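Local coordinates for mutual gliding-motility protein MglA (PDB 6HJO), which acts as a small GTPase switch that controls the direction and speed of gliding and is needed for both social and adventurous motility, at residues 13-18 with 72-77. Sequence-based numbering, arbitrary orientation.
Sequences CKIVYY and TRFHLY
Strands 13-18 and 72-77 pair as parallel neighbours in the central sheet of this Ras-like GTPase domain, where the strand entering the P-loop lies beside the one leading to the predicted nucleotide-binding residue T78. Five backbone hydrogen bonds join them, the first from C13 N to R73 O (2.9 Å), the last from Y17 N to Y77 O. On one face the extended side chain of K14 crosses that of Y77 at about a right angle, with CE and NZ over one face of the ring. K14 CE sits 3.9 Å from the Y77 ring centroid in a CH-pi contact, and NZ makes a cation-pi contact at 4.7 Å from that centroid. The Y77 ring also stacks with F56 of strand 53-59. The other face, packed against helices 25-35 and 176-191, is lined mainly by apolar groups. There C13 SG approaches the F74 ring obliquely, and I15 CD1 reaches F74 CD1 at 3.5 Å. With an alanine at F74, C13 SG and I15 CD1 would probably lose their aromatic partner and a gap would open against helix 176-191 at A184. Y17 CE1 meets L76 CG at 4.0 Å. The K14 ammonium is probably fixed chiefly by hydrogen bonds to the I92 and K94 carbonyls, the Y77 face adding a weaker cation-pi contact.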
loop_
_atom_site.group_PDB
_atom_site.type_symbol
_atom_site.label_atom_id
_atom_site.label_comp_id
_atom_site.label_asym_id
_atom_site.label_seq_id
_atom_site.Cartn_x
_atom_site.Cartn_y
_atom_site.Cartn_z
ATOM N N CYS A 13 -9.624 -14.521 4.787
ATOM C CA CYS A 13 -9.464 -15.185 3.508
ATOM C C CYS A 13 -9.349 -14.197 2.354
ATOM O O CYS A 13 -9.996 -13.152 2.361
ATOM C CB CYS A 13 -10.566 -16.207 3.292
ATOM S SG CYS A 13 -12.155 -15.451 2.945
ATOM N N LYS A 14 -8.482 -14.525 1.390
ATOM C CA LYS A 14 -8.129 -13.680 0.270
ATOM C C LYS A 14 -8.826 -14.121 -1.000
ATOM O O LYS A 14 -8.687 -15.268 -1.427
ATOM C CB LYS A 14 -6.601 -13.662 0.091
ATOM C CG LYS A 14 -6.080 -12.617 -0.880
ATOM C CD LYS A 14 -4.576 -12.752 -1.012
ATOM C CE LYS A 14 -4.007 -11.653 -1.865
ATOM N NZ LYS A 14 -2.558 -11.839 -2.071
ATOM N N ILE A 15 -9.595 -13.200 -1.574
ATOM C CA ILE A 15 -10.326 -13.389 -2.832
ATOM C C ILE A 15 -9.688 -12.497 -3.869
ATOM O O ILE A 15 -9.651 -11.280 -3.694
ATOM C CB ILE A 15 -11.866 -13.243 -2.689
ATOM C CG1 ILE A 15 -12.407 -14.372 -1.743
ATOM C CG2 ILE A 15 -12.552 -13.361 -4.095
ATOM C CD1 ILE A 15 -13.758 -14.123 -1.181
ATOM N N VAL A 16 -9.127 -13.118 -4.927
ATOM C CA VAL A 16 -8.433 -12.387 -5.982
ATOM C C VAL A 16 -9.322 -12.238 -7.227
ATOM O O VAL A 16 -9.820 -13.235 -7.746
ATOM C CB VAL A 16 -7.027 -13.000 -6.297
ATOM C CG1 VAL A 16 -6.401 -12.387 -7.558
ATOM C CG2 VAL A 16 -6.079 -12.846 -5.099
ATOM N N TYR A 17 -9.522 -10.992 -7.689
ATOM C CA TYR A 17 -10.236 -10.730 -8.952
ATOM C C TYR A 17 -9.129 -10.660 -9.987
ATOM O O TYR A 17 -8.147 -9.918 -9.825
ATOM C CB TYR A 17 -11.074 -9.424 -8.890
ATOM C CG TYR A 17 -12.407 -9.622 -8.202
ATOM C CD1 TYR A 17 -12.476 -9.926 -6.843
ATOM C CD2 TYR A 17 -13.599 -9.551 -8.915
ATOM C CE1 TYR A 17 -13.694 -10.175 -6.219
ATOM C CE2 TYR A 17 -14.829 -9.769 -8.294
ATOM C CZ TYR A 17 -14.870 -10.084 -6.947
ATOM O OH TYR A 17 -16.071 -10.298 -6.328
ATOM N N TYR A 18 -9.244 -11.495 -10.993
ATOM C CA TYR A 18 -8.255 -11.692 -12.039
ATOM C C TYR A 18 -8.911 -11.562 -13.410
ATOM O O TYR A 18 -10.070 -11.896 -13.575
ATOM C CB TYR A 18 -7.695 -13.120 -11.881
ATOM C CG TYR A 18 -6.261 -13.302 -12.319
ATOM C CD1 TYR A 18 -5.950 -13.647 -13.637
ATOM C CD2 TYR A 18 -5.212 -13.151 -11.414
ATOM C CE1 TYR A 18 -4.630 -13.839 -14.040
ATOM C CE2 TYR A 18 -3.893 -13.390 -11.795
ATOM C CZ TYR A 18 -3.610 -13.740 -13.107
ATOM O OH TYR A 18 -2.316 -13.963 -13.486
ATOM N N THR A 72 -15.488 -15.029 9.742
ATOM C CA THR A 72 -14.691 -14.983 8.515
ATOM C C THR A 72 -14.628 -13.560 7.970
ATOM O O THR A 72 -15.670 -12.950 7.718
ATOM C CB THR A 72 -15.158 -16.032 7.472
ATOM O OG1 THR A 72 -15.166 -17.331 8.075
ATOM C CG2 THR A 72 -14.266 -16.060 6.205
ATOM N N ARG A 73 -13.402 -13.045 7.797
ATOM C CA ARG A 73 -13.121 -11.728 7.231
ATOM C C ARG A 73 -12.638 -11.930 5.796
ATOM O O ARG A 73 -11.690 -12.683 5.555
ATOM C CB ARG A 73 -12.060 -10.972 8.057
ATOM C CG ARG A 73 -11.761 -9.568 7.497
ATOM C CD ARG A 73 -10.855 -8.757 8.427
ATOM N NE ARG A 73 -11.517 -8.434 9.697
ATOM C CZ ARG A 73 -12.337 -7.402 9.879
ATOM N NH1 ARG A 73 -12.623 -6.586 8.876
ATOM N NH2 ARG A 73 -12.885 -7.186 11.066
ATOM N N PHE A 74 -13.282 -11.242 4.852
ATOM C CA PHE A 74 -12.945 -11.340 3.442
ATOM C C PHE A 74 -12.053 -10.186 3.002
ATOM O O PHE A 74 -12.332 -9.030 3.321
ATOM C CB PHE A 74 -14.231 -11.420 2.583
ATOM C CG PHE A 74 -15.029 -12.680 2.836
ATOM C CD1 PHE A 74 -14.742 -13.855 2.151
ATOM C CD2 PHE A 74 -16.045 -12.703 3.784
ATOM C CE1 PHE A 74 -15.450 -15.040 2.416
ATOM C CE2 PHE A 74 -16.769 -13.881 4.032
ATOM C CZ PHE A 74 -16.468 -15.040 3.338
ATOM N N HIS A 75 -10.973 -10.513 2.263
ATOM C CA HIS A 75 -10.021 -9.546 1.716
ATOM C C HIS A 75 -10.110 -9.668 0.195
ATOM O O HIS A 75 -9.874 -10.750 -0.341
ATOM C CB HIS A 75 -8.588 -9.833 2.204
ATOM C CG HIS A 75 -8.399 -9.716 3.694
ATOM N ND1 HIS A 75 -7.624 -8.708 4.243
ATOM C CD2 HIS A 75 -8.871 -10.497 4.696
ATOM C CE1 HIS A 75 -7.652 -8.907 5.553
ATOM N NE2 HIS A 75 -8.407 -9.960 5.870
ATOM N N LEU A 76 -10.549 -8.602 -0.480
ATOM C CA LEU A 76 -10.734 -8.593 -1.953
ATOM C C LEU A 76 -9.548 -7.849 -2.555
ATOM O O LEU A 76 -9.296 -6.714 -2.168
ATOM C CB LEU A 76 -12.073 -7.915 -2.314
ATOM C CG LEU A 76 -13.327 -8.782 -2.503
ATOM C CD1 LEU A 76 -13.592 -9.748 -1.352
ATOM C CD2 LEU A 76 -14.554 -7.923 -2.833
ATOM N N TYR A 77 -8.775 -8.524 -3.430
ATOM C CA TYR A 77 -7.537 -8.008 -4.051
ATOM C C TYR A 77 -7.619 -8.071 -5.582
ATOM O O TYR A 77 -8.164 -9.028 -6.114
ATOM C CB TYR A 77 -6.339 -8.883 -3.616
ATOM C CG TYR A 77 -5.743 -8.474 -2.290
ATOM C CD1 TYR A 77 -6.346 -8.839 -1.086
ATOM C CD2 TYR A 77 -4.580 -7.709 -2.233
ATOM C CE1 TYR A 77 -5.810 -8.440 0.147
ATOM C CE2 TYR A 77 -4.031 -7.317 -1.007
ATOM C CZ TYR A 77 -4.661 -7.672 0.178
ATOM O OH TYR A 77 -4.145 -7.280 1.392
#